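Local coordinates for endosialidase (Enterobacteria phage phi92, PDB 4HIZ), which hydrolyses internal alpha-2,8 and alpha-2,9 linkages of sialic acid polymers as a phage endosialidase, at the interface of chains A and B. Sequence-based numbering; all coordinates share one arbitrary frame. Chains: chain A/B, Endosialidase.

Contact 1: the interface of chains A and B. Residues chain A 73-75, 518; chain B 534-537.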
loop_
_atom_site.group_PDB
_atom_site.type_symbol
_atom_site.label_atom_id
_atom_site.label_comp_id
_atom_site.label_asym_id
_atom_site.label_seq_id
_atom_site.Cartn_x
_atom_site.Cartn_y
_atom_site.Cartn_z
ATOM N N LEU A 73 21.734 3.377 5.987
ATOM C CA LEU A 73 21.183 2.392 5.049
ATOM C C LEU A 73 19.679 2.583 4.951
ATOM O O LEU A 73 19.023 2.792 5.971
ATOM C CB LEU A 73 21.470 0.968 5.549
ATOM C CG LEU A 73 21.142 -0.162 4.580
ATOM C CD1 LEU A 73 22.131 -0.145 3.369
ATOM C CD2 LEU A 73 21.203 -1.540 5.289
ATOM N N THR A 74 19.140 2.482 3.737
ATOM C CA THR A 74 17.703 2.563 3.519
ATOM C C THR A 74 17.290 1.371 2.677
ATOM O O THR A 74 17.997 1.021 1.726
ATOM C CB THR A 74 17.366 3.878 2.726
ATOM O OG1 THR A 74 17.685 5.012 3.552
ATOM C CG2 THR A 74 15.868 3.948 2.346
ATOM N N LYS A 75 16.163 0.738 2.993
ATOM C CA LYS A 75 15.612 -0.313 2.110
ATOM C C LYS A 75 14.814 0.361 1.002
ATOM O O LYS A 75 14.012 1.258 1.298
ATOM C CB LYS A 75 14.689 -1.245 2.929
ATOM C CG LYS A 75 14.211 -2.442 2.115
ATOM C CD LYS A 75 13.513 -3.475 3.035
ATOM C CE LYS A 75 13.185 -4.743 2.216
ATOM N NZ LYS A 75 12.601 -5.794 3.153
ATOM N N TYR A 518 18.760 -2.181 -1.253
ATOM C CA TYR A 518 19.085 -1.223 -0.199
ATOM C C TYR A 518 20.005 -0.158 -0.771
ATOM O O TYR A 518 20.719 -0.404 -1.755
ATOM C CB TYR A 518 19.811 -1.929 0.969
ATOM C CG TYR A 518 18.913 -2.963 1.646
ATOM C CD1 TYR A 518 18.731 -4.239 1.078
ATOM C CD2 TYR A 518 18.228 -2.634 2.816
ATOM C CE1 TYR A 518 17.884 -5.175 1.674
ATOM C CE2 TYR A 518 17.389 -3.583 3.447
ATOM C CZ TYR A 518 17.199 -4.816 2.856
ATOM O OH TYR A 518 16.359 -5.756 3.428
ATOM N N PHE B 534 18.123 -0.425 9.159
ATOM C CA PHE B 534 17.906 0.437 7.992
ATOM C C PHE B 534 16.669 1.279 8.210
ATOM O O PHE B 534 15.789 0.905 9.000
ATOM C CB PHE B 534 17.771 -0.388 6.696
ATOM C CG PHE B 534 16.722 -1.476 6.779
ATOM C CD1 PHE B 534 15.385 -1.188 6.527
ATOM C CD2 PHE B 534 17.085 -2.781 7.095
ATOM C CE1 PHE B 534 14.403 -2.175 6.631
ATOM C CE2 PHE B 534 16.128 -3.771 7.173
ATOM C CZ PHE B 534 14.790 -3.475 6.972
ATOM N N LYS B 535 16.609 2.401 7.512
ATOM C CA LYS B 535 15.401 3.176 7.367
ATOM C C LYS B 535 14.595 2.592 6.199
ATOM O O LYS B 535 15.152 2.140 5.207
ATOM C CB LYS B 535 15.777 4.636 7.079
ATOM C CG LYS B 535 14.581 5.529 7.060
ATOM C CD LYS B 535 15.052 6.914 6.778
ATOM C CE LYS B 535 13.944 7.692 6.195
ATOM N NZ LYS B 535 13.390 7.065 4.937
ATOM N N TYR B 536 13.284 2.563 6.311
ATOM C CA TYR B 536 12.479 2.018 5.222
ATOM C C TYR B 536 12.076 3.138 4.263
ATOM O O TYR B 536 11.386 4.124 4.662
ATOM C CB TYR B 536 11.221 1.402 5.811
ATOM C CG TYR B 536 10.378 0.639 4.808
ATOM C CD1 TYR B 536 10.621 -0.710 4.551
ATOM C CD2 TYR B 536 9.366 1.275 4.103
ATOM C CE1 TYR B 536 9.833 -1.407 3.674
ATOM C CE2 TYR B 536 8.558 0.593 3.242
ATOM C CZ TYR B 536 8.799 -0.768 3.031
ATOM O OH TYR B 536 7.989 -1.440 2.165
ATOM N N GLY B 537 12.506 3.025 3.004
ATOM C CA GLY B 537 12.171 4.074 2.029
ATOM C C GLY B 537 11.589 3.484 0.750
ATOM O O GLY B 537 11.618 4.098 -0.304
HETATM O O HOH W 1 15.767 6.971 3.809
#

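Contact 2: the interface of chains A and B. Residues chain A 569-570; chain B 563-566.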
loop_
_atom_site.group_PDB
_atom_site.type_symbol
_atom_site.label_atom_id
_atom_site.label_comp_id
_atom_site.label_asym_id
_atom_site.label_seq_id
_atom_site.Cartn_x
_atom_site.Cartn_y
_atom_site.Cartn_z
ATOM N N TYR A 569 -16.814 -10.271 -4.515
ATOM C CA TYR A 569 -18.120 -10.612 -3.951
ATOM C C TYR A 569 -19.276 -10.319 -4.922
ATOM O O TYR A 569 -20.195 -11.138 -5.081
ATOM C CB TYR A 569 -18.313 -9.783 -2.661
ATOM C CG TYR A 569 -19.661 -9.995 -2.019
ATOM C CD1 TYR A 569 -19.885 -11.109 -1.205
ATOM C CD2 TYR A 569 -20.709 -9.094 -2.234
ATOM C CE1 TYR A 569 -21.123 -11.317 -0.611
ATOM C CE2 TYR A 569 -21.967 -9.290 -1.624
ATOM C CZ TYR A 569 -22.147 -10.431 -0.836
ATOM O OH TYR A 569 -23.351 -10.660 -0.216
ATOM N N SER A 570 -19.255 -9.105 -5.507
ATOM C CA SER A 570 -20.242 -8.679 -6.509
ATOM C C SER A 570 -19.516 -7.690 -7.415
ATOM O O SER A 570 -18.447 -7.189 -7.064
ATOM C CB SER A 570 -21.454 -7.964 -5.880
ATOM O OG SER A 570 -21.049 -6.710 -5.353
ATOM N N ASP B 563 -13.486 -9.397 -0.821
ATOM C CA ASP B 563 -14.567 -9.927 0.010
ATOM C C ASP B 563 -15.805 -9.019 0.040
ATOM O O ASP B 563 -16.824 -9.387 0.646
ATOM C CB ASP B 563 -14.072 -10.100 1.453
ATOM C CG ASP B 563 -13.111 -11.278 1.611
ATOM O OD1 ASP B 563 -13.029 -12.141 0.701
ATOM O OD2 ASP B 563 -12.474 -11.374 2.684
ATOM N N ASN B 564 -15.714 -7.836 -0.564
ATOM C CA ASN B 564 -16.839 -6.904 -0.582
ATOM C C ASN B 564 -17.242 -6.461 -1.990
ATOM O O ASN B 564 -16.556 -6.808 -2.975
ATOM C CB ASN B 564 -16.470 -5.683 0.252
ATOM C CG ASN B 564 -16.344 -6.044 1.733
ATOM O OD1 ASN B 564 -17.365 -6.078 2.484
ATOM N ND2 ASN B 564 -15.143 -6.302 2.166
ATOM N N ASP B 565 -18.323 -5.675 -2.078
ATOM C CA ASP B 565 -18.772 -5.122 -3.371
ATOM C C ASP B 565 -17.666 -4.362 -4.094
ATOM O O ASP B 565 -16.979 -3.519 -3.499
ATOM C CB ASP B 565 -19.932 -4.131 -3.163
ATOM C CG ASP B 565 -21.190 -4.795 -2.634
ATOM O OD1 ASP B 565 -21.556 -5.920 -3.072
ATOM O OD2 ASP B 565 -21.808 -4.185 -1.751
ATOM N N VAL B 566 -17.531 -4.634 -5.389
ATOM C CA VAL B 566 -16.567 -3.909 -6.222
ATOM C C VAL B 566 -17.308 -3.190 -7.357
ATOM O O VAL B 566 -18.243 -3.746 -7.966
ATOM C CB VAL B 566 -15.550 -4.888 -6.836
ATOM C CG1 VAL B 566 -14.621 -4.131 -7.825
ATOM C CG2 VAL B 566 -14.708 -5.525 -5.723
HETATM O O HOH W 2 -20.884 -4.217 -6.850
#

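Contact 1: the interface of chains A and B
A:Thr74 pairs with B:Lys535, and A:Lys75 with B:Tyr536, as parallel beta bridges that dock short strand 535-536 of chain B against strand 71-75 of chain A, in this endosialidase of sialidase fold. The bonding follows the parallel pattern: B:Lys535 N gives a hydrogen bond to A:Leu73 O (2.9 Å), while its carbonyl O accepts one from A:Lys75 N (2.8 Å). One residue further, B:Gly537 N donates to A:Lys75 O at 2.9 Å. Beside this ladder, the B:Phe534 ring is the main apolar element. Its CG stands between the backbone N and carbonyl carbon (chi1 53°), which turns one ring face toward the A:Lys75 chain and the edge of A:Tyr518. The tyrosine meets it edge-to-face, with planes 69° apart, and its CE2 sits over that phenylalanine face toward the rim, 3.7 Å from B:Phe534 CD2. The extended aliphatic chain of A:Lys75 lies across the CD1-CE1 half of the face that A:Tyr518 CE2 also meets, with CB 3.7 Å from B:Phe534 CD1. A:Leu73 meets the root of the phenylalanine, its CD2 branch being 3.9 Å from B:Phe534 CB. A:Thr74 turns toward the other side of the strand, and its methyl CG2 packs on B:Gly537 CA (3.7 Å). The threonine hydroxyl OG1 shares a water with B:Lys535 NZ, a link made doubtful by the poor order of that lysine.

Contact 2: the interface of chains A and B
The A:Tyr569 ring and the B:Asp565 carboxylate lie side by side and point the same way, with their planes 61° apart. Carboxylate oxygen OD1 comes to the CD2-CE2 edge of the phenol ring, close to the ring plane and 3.4 Å from A:Tyr569 CD2, while the B:Asp563 carbonyl O stands over one face, displaced past the rim near CG, 3.9 Å from A:Tyr569 CG. With the tyrosine CG anti to its backbone N (chi1 177°), the ring is set beside B:Asp565. Nearer the backbone, A:Tyr569 CB rests on the peptide of B:Asn564, 3.5 Å from B:Asn564 O. The same aspartate oxygen accepts a short hydrogen bond from A:Ser570 OG, 2.5 Å from B:Asp565 OD1. The hydroxyl reaches the anti side of the carboxylate, 23° out of its plane. A water 2.9 Å from A:Ser570 OG bridges this hydroxyl and B:Val566 O, giving the hydroxyl a second polar partner. The backbone bond from B:Val566 N to A:Ser570 O is longer, at 3.2 Å, and the donor stands well above the carbonyl plane. These contacts accompany a parallel bridge between A:Ser570 and B:Asp565, each the first residue of its strand, 570-573 in chain A and 565-568 in chain B; the pairing lies in the elongated, interwoven C-terminal part of the protein, close to the propellers and consistent with its beta-helix.

The C-alpha centres of contact 1 and contact 2 are about 36 Å apart, and they share no residue or secondary-structure element. Both nevertheless join the chains by parallel strand pairing, with chain A contributing strand 71-75 in the first and 570-573 in the second. On chain B the two segments, 534-537 and 563-566, are close in sequence, so one stretch of polypeptide leads from the neighbouring chain's propeller region into the interwoven C-terminal part. With three copies in the deposited assembly, such exchanges, if repeated, would tie catalytic domains and stalk into a single trimer.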